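Long-range contacts in cellulase IBT99 (Metagenomes, PDB 6WBT), which probably hydrolyses 6-phospho-alpha-glucosides, as a family 4 glycoside hydrolase that binds NAD and a manganese ion: residues Asp172-Ile177 with Leu262-Trp267; Met181-Asp186 with Tyr228-Ser233; His222-Gly227 with Ile254-Thr259. All coordinates share one frame; numbering follows the deposited sequence.

Contact 1. Residues Asp172-Ile177 with Leu262-Trp267. With G6P (6-O-phosphono-alpha-D-glucopyranose), chain F; NAD (nicotinamide-adenine-dinucleotide), chain G.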
loop_
_atom_site.group_PDB
_atom_site.type_symbol
_atom_site.label_atom_id
_atom_site.label_comp_id
_atom_site.label_asym_id
_atom_site.label_seq_id
_atom_site.Cartn_x
_atom_site.Cartn_y
_atom_site.Cartn_z
ATOM N N ASP A 172 -17.178 -23.791 -10.885
ATOM C CA ASP A 172 -18.222 -24.545 -10.203
ATOM C C ASP A 172 -17.695 -25.413 -9.066
ATOM O O ASP A 172 -18.492 -26.074 -8.394
ATOM C CB ASP A 172 -18.986 -25.420 -11.205
ATOM C CG ASP A 172 -18.197 -26.640 -11.641
ATOM O OD1 ASP A 172 -16.959 -26.545 -11.750
ATOM O OD2 ASP A 172 -18.817 -27.698 -11.874
HETATM N N MSE A 173 -16.385 -25.432 -8.837
HETATM C CA MSE A 173 -15.818 -26.222 -7.745
HETATM C C MSE A 173 -16.291 -25.743 -6.363
HETATM O O MSE A 173 -16.640 -26.573 -5.522
HETATM C CB MSE A 173 -14.286 -26.219 -7.812
HETATM C CG MSE A 173 -13.613 -27.163 -6.824
HETATM SE SE MSE A 173 -13.934 -29.045 -7.230
HETATM C CE MSE A 173 -15.147 -29.474 -5.768
ATOM N N PRO A 174 -16.307 -24.425 -6.108
ATOM C CA PRO A 174 -16.923 -23.964 -4.852
ATOM C C PRO A 174 -18.406 -24.281 -4.774
ATOM O O PRO A 174 -18.910 -24.608 -3.693
ATOM C CB PRO A 174 -16.657 -22.451 -4.866
ATOM C CG PRO A 174 -15.477 -22.284 -5.750
ATOM C CD PRO A 174 -15.663 -23.306 -6.822
ATOM N N VAL A 175 -19.119 -24.202 -5.900
ATOM C CA VAL A 175 -20.546 -24.509 -5.897
ATOM C C VAL A 175 -20.772 -25.996 -5.651
ATOM O O VAL A 175 -21.742 -26.390 -4.993
ATOM C CB VAL A 175 -21.193 -24.047 -7.217
ATOM C CG1 VAL A 175 -22.711 -24.142 -7.127
ATOM C CG2 VAL A 175 -20.758 -22.630 -7.554
ATOM N N GLU A 176 -19.884 -26.846 -6.173
ATOM C CA GLU A 176 -19.991 -28.279 -5.914
ATOM C C GLU A 176 -19.706 -28.598 -4.453
ATOM O O GLU A 176 -20.318 -29.506 -3.878
ATOM C CB GLU A 176 -19.044 -29.051 -6.831
ATOM C CG GLU A 176 -19.544 -29.190 -8.259
ATOM C CD GLU A 176 -20.559 -30.305 -8.416
ATOM O OE1 GLU A 176 -20.192 -31.369 -8.956
ATOM O OE2 GLU A 176 -21.720 -30.125 -7.992
ATOM N N ILE A 177 -18.773 -27.869 -3.837
ATOM C CA ILE A 177 -18.541 -28.028 -2.405
ATOM C C ILE A 177 -19.759 -27.565 -1.619
ATOM O O ILE A 177 -20.137 -28.177 -0.611
ATOM C CB ILE A 177 -17.267 -27.272 -1.981
ATOM C CG1 ILE A 177 -16.032 -27.885 -2.642
ATOM C CG2 ILE A 177 -17.110 -27.286 -0.469
ATOM C CD1 ILE A 177 -14.743 -27.165 -2.311
ATOM N N LEU A 262 -12.900 -23.702 6.207
ATOM C CA LEU A 262 -13.117 -24.940 5.469
ATOM C C LEU A 262 -12.394 -24.856 4.131
ATOM O O LEU A 262 -12.666 -23.939 3.349
ATOM C CB LEU A 262 -14.604 -25.184 5.256
ATOM C CG LEU A 262 -15.364 -25.679 6.487
ATOM C CD1 LEU A 262 -16.863 -25.648 6.246
ATOM C CD2 LEU A 262 -14.908 -27.083 6.849
ATOM N N PRO A 263 -11.483 -25.775 3.829
ATOM C CA PRO A 263 -10.612 -25.600 2.667
ATOM C C PRO A 263 -11.308 -25.905 1.352
ATOM O O PRO A 263 -12.272 -26.670 1.285
ATOM C CB PRO A 263 -9.485 -26.605 2.926
ATOM C CG PRO A 263 -10.153 -27.696 3.692
ATOM C CD PRO A 263 -11.187 -27.020 4.560
ATOM N N ASN A 264 -10.795 -25.283 0.294
ATOM C CA ASN A 264 -11.179 -25.676 -1.051
ATOM C C ASN A 264 -10.663 -27.081 -1.336
ATOM O O ASN A 264 -9.638 -27.512 -0.800
ATOM C CB ASN A 264 -10.632 -24.684 -2.080
ATOM C CG ASN A 264 -11.199 -24.906 -3.473
ATOM O OD1 ASN A 264 -11.147 -26.011 -4.013
ATOM N ND2 ASN A 264 -11.748 -23.849 -4.061
ATOM N N THR A 265 -11.396 -27.800 -2.186
ATOM C CA THR A 265 -11.068 -29.197 -2.455
ATOM C C THR A 265 -9.679 -29.339 -3.072
ATOM O O THR A 265 -8.940 -30.276 -2.746
ATOM C CB THR A 265 -12.141 -29.806 -3.362
ATOM O OG1 THR A 265 -13.285 -30.161 -2.576
ATOM C CG2 THR A 265 -11.623 -31.035 -4.076
ATOM N N TYR A 266 -9.291 -28.400 -3.936
ATOM C CA TYR A 266 -8.047 -28.528 -4.689
ATOM C C TYR A 266 -6.793 -28.307 -3.850
ATOM O O TYR A 266 -5.690 -28.421 -4.398
ATOM C CB TYR A 266 -8.053 -27.564 -5.873
ATOM C CG TYR A 266 -8.743 -28.122 -7.096
ATOM C CD1 TYR A 266 -8.042 -28.875 -8.027
ATOM C CD2 TYR A 266 -10.096 -27.903 -7.317
ATOM C CE1 TYR A 266 -8.665 -29.391 -9.146
ATOM C CE2 TYR A 266 -10.728 -28.415 -8.434
ATOM C CZ TYR A 266 -10.009 -29.158 -9.345
ATOM O OH TYR A 266 -10.634 -29.671 -10.458
ATOM N N TRP A 267 -6.912 -28.003 -2.555
ATOM C CA TRP A 267 -5.734 -28.006 -1.694
ATOM C C TRP A 267 -5.159 -29.403 -1.509
ATOM O O TRP A 267 -4.073 -29.541 -0.935
ATOM C CB TRP A 267 -6.068 -27.401 -0.330
ATOM C CG TRP A 267 -6.202 -25.914 -0.359
ATOM C CD1 TRP A 267 -7.360 -25.193 -0.339
ATOM C CD2 TRP A 267 -5.136 -24.960 -0.424
ATOM N NE1 TRP A 267 -7.081 -23.849 -0.382
ATOM C CE2 TRP A 267 -5.723 -23.679 -0.435
ATOM C CE3 TRP A 267 -3.743 -25.065 -0.471
ATOM C CZ2 TRP A 267 -4.964 -22.514 -0.493
ATOM C CZ3 TRP A 267 -2.992 -23.906 -0.528
ATOM C CH2 TRP A 267 -3.604 -22.647 -0.535
HETATM C C1 G6P F . -14.897 -29.368 -11.060
HETATM C C2 G6P F . -13.670 -28.479 -11.248
HETATM C C3 G6P F . -13.129 -28.585 -12.669
HETATM C C4 G6P F . -12.937 -30.045 -13.058
HETATM C C5 G6P F . -14.240 -30.802 -12.830
HETATM C C6 G6P F . -14.147 -32.268 -13.243
HETATM O O1 G6P F . -15.973 -28.873 -11.863
HETATM O O2 G6P F . -14.019 -27.119 -10.972
HETATM O O3 G6P F . -11.881 -27.891 -12.760
HETATM O O4 G6P F . -12.556 -30.136 -14.436
HETATM O O5 G6P F . -14.594 -30.708 -11.450
HETATM O O6 G6P F . -12.898 -32.545 -13.871
HETATM P P G6P F . -12.701 -33.920 -14.684
HETATM O O1P G6P F . -11.302 -34.360 -14.334
HETATM O O2P G6P F . -12.906 -33.531 -16.129
HETATM O O3P G6P F . -13.786 -34.815 -14.133
HETATM P PA NAD G . -13.781 -31.659 -24.270
HETATM O O1A NAD G . -12.359 -31.919 -24.642
HETATM O O2A NAD G . -14.707 -32.826 -24.178
HETATM O O5B NAD G . -14.390 -30.569 -25.280
HETATM C C5B NAD G . -13.720 -29.289 -25.439
HETATM C C4B NAD G . -14.127 -28.674 -26.756
HETATM O O4B NAD G . -13.416 -27.422 -26.953
HETATM C C3B NAD G . -13.838 -29.513 -28.012
HETATM O O3B NAD G . -15.000 -29.562 -28.831
HETATM C C2B NAD G . -12.728 -28.719 -28.709
HETATM O O2B NAD G . -12.644 -28.943 -30.100
HETATM C C1B NAD G . -13.134 -27.304 -28.327
HETATM N N9A NAD G . -12.088 -26.306 -28.522
HETATM C C8A NAD G . -10.741 -26.479 -28.326
HETATM N N7A NAD G . -10.033 -25.409 -28.589
HETATM C C5A NAD G . -10.969 -24.470 -28.996
HETATM C C6A NAD G . -10.844 -23.132 -29.417
HETATM N N6A NAD G . -9.683 -22.490 -29.500
HETATM N N1A NAD G . -11.978 -22.476 -29.758
HETATM C C2A NAD G . -13.144 -23.130 -29.674
HETATM N N3A NAD G . -13.381 -24.382 -29.293
HETATM C C4A NAD G . -12.241 -25.011 -28.962
HETATM O O3 NAD G . -13.816 -30.870 -22.874
HETATM P PN NAD G . -14.728 -31.030 -21.563
HETATM O O1N NAD G . -16.164 -31.013 -21.967
HETATM O O2N NAD G . -14.226 -32.187 -20.764
HETATM O O5D NAD G . -14.373 -29.666 -20.802
HETATM C C5D NAD G . -14.547 -28.424 -21.528
HETATM C C4D NAD G . -13.918 -27.299 -20.745
HETATM O O4D NAD G . -14.715 -27.039 -19.567
HETATM C C3D NAD G . -12.500 -27.565 -20.218
HETATM O O3D NAD G . -11.681 -26.427 -20.450
HETATM C C2D NAD G . -12.770 -27.759 -18.722
HETATM O O2D NAD G . -11.634 -27.600 -17.888
HETATM C C1D NAD G . -13.844 -26.701 -18.500
HETATM N N1N NAD G . -14.567 -26.884 -17.210
HETATM C C2N NAD G . -14.328 -26.028 -16.169
HETATM C C3N NAD G . -14.970 -26.197 -14.952
HETATM C C7N NAD G . -14.705 -25.186 -13.866
HETATM O O7N NAD G . -14.672 -25.553 -12.695
HETATM N N7N NAD G . -14.551 -23.920 -14.228
HETATM C C4N NAD G . -15.840 -27.271 -14.791
HETATM C C5N NAD G . -16.099 -28.104 -15.858
HETATM C C6N NAD G . -15.456 -27.893 -17.058
#
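Asn264 OD1 accepts a nearly straight bond from Tyr266 N (3.0 Å, 170°) and, on the opposing segment, has Met173 CG and Ile177 CD1 as apolar neighbours. The bond caps the type I turn from Asn264 to Trp267, so it fixes the Tyr266 backbone just where the ring departs toward the sugar phosphate; the amide end, ND2, is taken up by Tyr196. Met173, a selenomethionine, has CG anti to its backbone N (chi1 -172°), which sets that carbon in the plane of the Tyr266 ring, at the edge, 3.5 Å from CE2. The chain then bends, and SE comes to 4.7 Å from the ring centroid at 67° from the ring normal, an oblique Met-aromatic contact. Farther down the helix, Ile177 CD1 slides past Thr265 and stops 3.3 Å from its OG1. The segments belong to two parts of the fold: 172-177 follows the last parallel strand of the Rossmann-like sheet, while 262-263 pairs with strand 202-210. The sugar phosphate lies at the end of the contact, where its O1 donates to Asp172 OD1 (2.5 Å) and its O3 to Tyr266 OH (3.2 Å). An alanine in place of Tyr266, lacking the ring and its hydroxyl, would probably leave O3 without this partner, open a gap beside Met173 SE and CG and deprive His201 of its stacking partner. Cys171 and His201 bind the manganese ion close by. Since Asp172 and Tyr266 both bond the sugar phosphate, the two parts of the fold share one substrate pocket.

Contact 2. Residues Met181-Asp186 with Tyr228-Ser233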
loop_
_atom_site.group_PDB
_atom_site.type_symbol
_atom_site.label_atom_id
_atom_site.label_comp_id
_atom_site.label_asym_id
_atom_site.label_seq_id
_atom_site.Cartn_x
_atom_site.Cartn_y
_atom_site.Cartn_z
HETATM N N MSE A 181 -22.094 -29.414 1.273
HETATM C CA MSE A 181 -22.453 -28.767 2.529
HETATM C C MSE A 181 -23.970 -28.707 2.686
HETATM O O MSE A 181 -24.488 -28.720 3.801
HETATM C CB MSE A 181 -21.847 -27.362 2.602
HETATM C CG MSE A 181 -20.324 -27.357 2.614
HETATM SE SE MSE A 181 -19.534 -25.617 3.019
HETATM C CE MSE A 181 -19.393 -24.896 1.214
ATOM N N ALA A 182 -24.676 -28.649 1.555
ATOM C CA ALA A 182 -26.133 -28.688 1.595
ATOM C C ALA A 182 -26.639 -30.057 2.035
ATOM O O ALA A 182 -27.639 -30.154 2.754
ATOM C CB ALA A 182 -26.704 -28.316 0.226
ATOM N N GLU A 183 -25.955 -31.125 1.621
ATOM C CA GLU A 183 -26.381 -32.470 1.991
ATOM C C GLU A 183 -25.997 -32.805 3.427
ATOM O O GLU A 183 -26.732 -33.517 4.120
ATOM C CB GLU A 183 -25.777 -33.491 1.028
ATOM C CG GLU A 183 -26.151 -33.271 -0.429
ATOM C CD GLU A 183 -25.175 -33.931 -1.381
ATOM O OE1 GLU A 183 -24.021 -34.171 -0.970
ATOM O OE2 GLU A 183 -25.558 -34.208 -2.536
ATOM N N ILE A 184 -24.851 -32.298 3.888
ATOM C CA ILE A 184 -24.400 -32.576 5.250
ATOM C C ILE A 184 -25.367 -31.982 6.265
ATOM O O ILE A 184 -25.680 -32.604 7.288
ATOM C CB ILE A 184 -22.967 -32.046 5.450
ATOM C CG1 ILE A 184 -21.986 -32.817 4.563
ATOM C CG2 ILE A 184 -22.556 -32.135 6.912
ATOM C CD1 ILE A 184 -20.607 -32.196 4.492
ATOM N N LEU A 185 -25.864 -30.778 5.997
ATOM C CA LEU A 185 -26.777 -30.087 6.896
ATOM C C LEU A 185 -28.240 -30.401 6.618
ATOM O O LEU A 185 -29.109 -29.900 7.340
ATOM C CB LEU A 185 -26.560 -28.575 6.796
ATOM C CG LEU A 185 -25.123 -28.087 6.960
ATOM C CD1 LEU A 185 -24.957 -26.731 6.303
ATOM C CD2 LEU A 185 -24.740 -28.024 8.428
ATOM N N ASP A 186 -28.527 -31.215 5.600
ATOM C CA ASP A 186 -29.893 -31.432 5.123
ATOM C C ASP A 186 -30.564 -30.096 4.813
ATOM O O ASP A 186 -31.745 -29.878 5.095
ATOM C CB ASP A 186 -30.705 -32.259 6.125
ATOM C CG ASP A 186 -31.961 -32.849 5.513
ATOM O OD1 ASP A 186 -33.037 -32.737 6.138
ATOM O OD2 ASP A 186 -31.874 -33.408 4.400
ATOM N N TYR A 228 -15.952 -33.841 2.921
ATOM C CA TYR A 228 -17.146 -33.327 2.266
ATOM C C TYR A 228 -18.095 -34.430 1.813
ATOM O O TYR A 228 -18.957 -34.181 0.963
ATOM C CB TYR A 228 -16.753 -32.450 1.074
ATOM C CG TYR A 228 -16.151 -31.119 1.467
ATOM C CD1 TYR A 228 -16.710 -30.357 2.484
ATOM C CD2 TYR A 228 -15.022 -30.628 0.825
ATOM C CE1 TYR A 228 -16.165 -29.139 2.847
ATOM C CE2 TYR A 228 -14.468 -29.413 1.182
ATOM C CZ TYR A 228 -15.044 -28.673 2.193
ATOM O OH TYR A 228 -14.497 -27.462 2.552
ATOM N N VAL A 229 -17.959 -35.634 2.361
ATOM C CA VAL A 229 -18.775 -36.781 1.981
ATOM C C VAL A 229 -19.758 -37.076 3.104
ATOM O O VAL A 229 -19.359 -37.237 4.265
ATOM C CB VAL A 229 -17.907 -38.015 1.678
ATOM C CG1 VAL A 229 -18.757 -39.272 1.674
ATOM C CG2 VAL A 229 -17.204 -37.849 0.341
ATOM N N SER A 230 -21.038 -37.142 2.759
ATOM C CA SER A 230 -22.087 -37.581 3.665
ATOM C C SER A 230 -22.740 -38.836 3.100
ATOM O O SER A 230 -22.465 -39.256 1.972
ATOM C CB SER A 230 -23.135 -36.481 3.880
ATOM O OG SER A 230 -23.804 -36.171 2.671
ATOM N N GLU A 231 -23.614 -39.443 3.903
ATOM C CA GLU A 231 -24.336 -40.622 3.442
ATOM C C GLU A 231 -25.383 -40.277 2.391
ATOM O O GLU A 231 -25.738 -41.140 1.582
ATOM C CB GLU A 231 -24.981 -41.339 4.628
ATOM C CG GLU A 231 -23.979 -41.779 5.686
ATOM C CD GLU A 231 -22.896 -42.684 5.125
ATOM O OE1 GLU A 231 -23.169 -43.886 4.920
ATOM O OE2 GLU A 231 -21.775 -42.191 4.882
ATOM N N ALA A 232 -25.881 -39.039 2.384
ATOM C CA ALA A 232 -26.742 -38.581 1.303
ATOM C C ALA A 232 -25.949 -38.140 0.082
ATOM O O ALA A 232 -26.517 -38.053 -1.013
ATOM C CB ALA A 232 -27.633 -37.433 1.782
ATOM N N SER A 233 -24.654 -37.860 0.246
ATOM C CA SER A 233 -23.820 -37.500 -0.895
ATOM C C SER A 233 -23.593 -38.689 -1.817
ATOM O O SER A 233 -23.397 -38.508 -3.025
ATOM C CB SER A 233 -22.481 -36.944 -0.412
ATOM O OG SER A 233 -22.670 -35.861 0.483
#
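Glu183 leaves the helix toward the loop 228-233, and most of its atoms meet something there. CB lies 3.7 Å from Ser230 OG and makes an apolar approach to Ala232 CB at 4.4 Å. CG stands anti to the carbonyl carbon (chi1 -59°), and the chain runs extended from there, bringing CD to 3.8 Å from Ser233 CA. At the tip, OE1 accepts from Ser233 OG at 2.6 Å, the hydroxyl coming from above the carboxylate plane, 37° out of it. OE2 turns to a salt bridge with Arg180, one helical turn earlier; Asp236, of like charge, is also close, a repulsion that Arg180 probably offsets.

The helix that carries Glu183 ends here in a Schellman motif: Asp186, with positive phi (53°), is its C-prime residue, Cys187 N reaches back to Ala182 O, and Asp186 N bonds weakly to Glu183 O. Cys187 then goes on to a disulfide with Cys210 of strand 202-210. The partner segment is the loop after helix 216-226; in it Ser230 points toward the helix, and Ser233 brings its OG to Glu183. Ser233 OG, the donor to Glu183, also receives a weak bond from Ser230 N (3.1 Å), which ties the loop's own curl to the carboxylate.

Next along the helix, Ile184 adds the apolar half of the contact. Its CG1 packs 3.9 Å from Ser230 CB, and CD1 lies 4.3 Å from Tyr228 CA, while His222 of helix 216-226 touches the same isoleucine.

Contact 3. Residues His222-Gly227 with Ile254-Thr259; sequences HVRKYG and ISSMFT
CG of Arg224 stands anti to its carbonyl carbon (chi1 -78°) and the chain stays extended from CG to NE, which brings NE to Ser255 O. Two helices of the C-terminal domain, 216-226 and 251-257, meet here through their final turns, a helix-helix contact close enough for the CA atoms of Arg224 and Ser256 to lie 5.4 Å apart. The first helix stops at Gly227, whose positive phi suits glycine.

Arg224 NE donates to Ser255 O over 3.1 Å, with an N-H...O angle of 146°. The bond is bent, and the donor sits above the carbonyl plane, 36° out of it, while the oxygen lies at the guanidinium edge. Because this carbonyl belongs to the last turn of its helix, the local helix dipole would probably favour the positive charge beside it.

The small serine side chains probably allow this close approach of the backbones. Ser255 has OG between its backbone N and carbonyl carbon, and the oxygen, bonded back chiefly to Ser251 O, with Ala252 O also in range, lies 3.5 Å from Arg224 CA and 3.6 Å from Val223 CG1. Ser256 OG likewise bonds to Ala252 O and packs 3.6 Å from Arg224 CB. Val223 also touches Leu262 and Tyr228. Thr259 OG1, just past the helix, is bonded to Glu406 of the second subunit, which places it at a subunit interface. The side chains of Arg224 and Thr259 cross at about a right angle, and NH2 of the arginine comes obliquely to 3.3 Å from the threonine CB.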
loop_
_atom_site.group_PDB
_atom_site.type_symbol
_atom_site.label_atom_id
_atom_site.label_comp_id
_atom_site.label_asym_id
_atom_site.label_seq_id
_atom_site.Cartn_x
_atom_site.Cartn_y
_atom_site.Cartn_z
ATOM N N HIS A 222 -18.255 -32.013 10.842
ATOM C CA HIS A 222 -18.455 -33.181 9.992
ATOM C C HIS A 222 -17.294 -33.379 9.025
ATOM O O HIS A 222 -16.900 -34.517 8.750
ATOM C CB HIS A 222 -19.767 -33.045 9.219
ATOM C CG HIS A 222 -20.008 -34.144 8.232
ATOM N ND1 HIS A 222 -20.819 -35.225 8.506
ATOM C CD2 HIS A 222 -19.552 -34.328 6.970
ATOM C CE1 HIS A 222 -20.851 -36.027 7.457
ATOM N NE2 HIS A 222 -20.090 -35.507 6.511
ATOM N N VAL A 223 -16.741 -32.286 8.496
ATOM C CA VAL A 223 -15.691 -32.398 7.487
ATOM C C VAL A 223 -14.410 -32.953 8.098
ATOM O O VAL A 223 -13.682 -33.717 7.455
ATOM C CB VAL A 223 -15.459 -31.037 6.809
ATOM C CG1 VAL A 223 -14.323 -31.126 5.802
ATOM C CG2 VAL A 223 -16.733 -30.563 6.130
ATOM N N ARG A 224 -14.118 -32.594 9.350
ATOM C CA ARG A 224 -12.897 -33.069 9.993
ATOM C C ARG A 224 -12.892 -34.579 10.195
ATOM O O ARG A 224 -11.814 -35.168 10.338
ATOM C CB ARG A 224 -12.704 -32.364 11.336
ATOM C CG ARG A 224 -12.168 -30.948 11.217
ATOM C CD ARG A 224 -12.314 -30.195 12.526
ATOM N NE ARG A 224 -11.993 -28.779 12.381
ATOM C CZ ARG A 224 -12.295 -27.849 13.282
ATOM N NH1 ARG A 224 -12.936 -28.185 14.393
ATOM N NH2 ARG A 224 -11.964 -26.585 13.069
ATOM N N LYS A 225 -14.058 -35.220 10.203
ATOM C CA LYS A 225 -14.150 -36.661 10.407
ATOM C C LYS A 225 -14.449 -37.434 9.129
ATOM O O LYS A 225 -13.903 -38.523 8.932
ATOM C CB LYS A 225 -15.218 -36.976 11.460
ATOM C CG LYS A 225 -14.734 -36.792 12.891
ATOM C CD LYS A 225 -15.657 -35.893 13.699
ATOM C CE LYS A 225 -17.002 -36.549 13.955
ATOM N NZ LYS A 225 -17.851 -35.714 14.851
ATOM N N TYR A 226 -15.295 -36.899 8.249
ATOM C CA TYR A 226 -15.668 -37.593 7.024
ATOM C C TYR A 226 -15.369 -36.800 5.760
ATOM O O TYR A 226 -15.634 -37.298 4.659
ATOM C CB TYR A 226 -17.160 -37.952 7.046
ATOM C CG TYR A 226 -17.652 -38.478 8.373
ATOM C CD1 TYR A 226 -17.298 -39.745 8.816
ATOM C CD2 TYR A 226 -18.480 -37.710 9.180
ATOM C CE1 TYR A 226 -17.749 -40.229 10.029
ATOM C CE2 TYR A 226 -18.937 -38.185 10.393
ATOM C CZ TYR A 226 -18.569 -39.445 10.813
ATOM O OH TYR A 226 -19.023 -39.922 12.022
ATOM N N GLY A 227 -14.827 -35.591 5.878
ATOM C CA GLY A 227 -14.629 -34.782 4.695
ATOM C C GLY A 227 -15.947 -34.203 4.202
ATOM O O GLY A 227 -16.932 -34.087 4.936
ATOM N N ILE A 254 -6.913 -31.868 5.959
ATOM C CA ILE A 254 -6.608 -30.447 5.822
ATOM C C ILE A 254 -7.448 -29.621 6.789
ATOM O O ILE A 254 -6.953 -28.671 7.406
ATOM C CB ILE A 254 -6.807 -29.998 4.363
ATOM C CG1 ILE A 254 -5.881 -30.787 3.435
ATOM C CG2 ILE A 254 -6.558 -28.505 4.224
ATOM C CD1 ILE A 254 -5.992 -30.393 1.979
ATOM N N SER A 255 -8.727 -29.971 6.942
ATOM C CA SER A 255 -9.595 -29.246 7.862
ATOM C C SER A 255 -9.281 -29.537 9.324
ATOM O O SER A 255 -9.779 -28.821 10.199
ATOM C CB SER A 255 -11.061 -29.576 7.573
ATOM O OG SER A 255 -11.303 -30.967 7.688
ATOM N N SER A 256 -8.477 -30.561 9.609
ATOM C CA SER A 256 -8.098 -30.874 10.981
ATOM C C SER A 256 -6.788 -30.218 11.393
ATOM O O SER A 256 -6.618 -29.877 12.570
ATOM C CB SER A 256 -7.989 -32.389 11.168
ATOM O OG SER A 256 -9.233 -33.025 10.935
HETATM N N MSE A 257 -5.863 -30.033 10.458
HETATM C CA MSE A 257 -4.573 -29.424 10.762
HETATM C C MSE A 257 -4.686 -27.903 10.817
HETATM O O MSE A 257 -4.073 -27.257 11.666
HETATM C CB MSE A 257 -3.529 -29.842 9.723
HETATM C CG MSE A 257 -3.330 -31.346 9.625
HETATM SE SE MSE A 257 -2.212 -31.887 8.120
HETATM C CE MSE A 257 -0.506 -31.177 8.733
ATOM N N PHE A 258 -5.476 -27.341 9.906
ATOM C CA PHE A 258 -5.709 -25.902 9.828
ATOM C C PHE A 258 -7.190 -25.659 10.082
ATOM O O PHE A 258 -8.030 -25.965 9.227
ATOM C CB PHE A 258 -5.267 -25.354 8.472
ATOM C CG PHE A 258 -3.940 -25.888 8.011
ATOM C CD1 PHE A 258 -2.759 -25.427 8.570
ATOM C CD2 PHE A 258 -3.873 -26.859 7.025
ATOM C CE1 PHE A 258 -1.537 -25.922 8.151
ATOM C CE2 PHE A 258 -2.654 -27.356 6.601
ATOM C CZ PHE A 258 -1.485 -26.887 7.165
ATOM N N THR A 259 -7.508 -25.107 11.252
ATOM C CA THR A 259 -8.871 -25.075 11.767
ATOM C C THR A 259 -9.565 -23.732 11.573
ATOM O O THR A 259 -10.662 -23.536 12.103
ATOM C CB THR A 259 -8.873 -25.442 13.252
ATOM O OG1 THR A 259 -8.129 -24.462 13.987
ATOM C CG2 THR A 259 -8.240 -26.809 13.461
#

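How the contacts relate
From the N terminus, the chain passes through the Rossmann-like sheet and enters helix 173-184, whose start serves contact 1 and whose end serves contact 2. Contact 1 closes the longest loop, 84 residues between its segments, and both others nest inside it. Contacts 2 and 3 cross, because 222-227 opens contact 3 immediately before 228-233 completes contact 2; 254-259 closes contact 3, shortly before strand 262-263 returns to contact 1. Tyr228 lies at the junction: its OH probably bonds to Pro263 O (2.7 Å), and its ring packs on Ile177 and Val223. Contacts 1 and 2 tie helix 173-184 to strand 262-263 and to the loop after helix 216-226, while contact 3 joins helices 216-226 and 251-257.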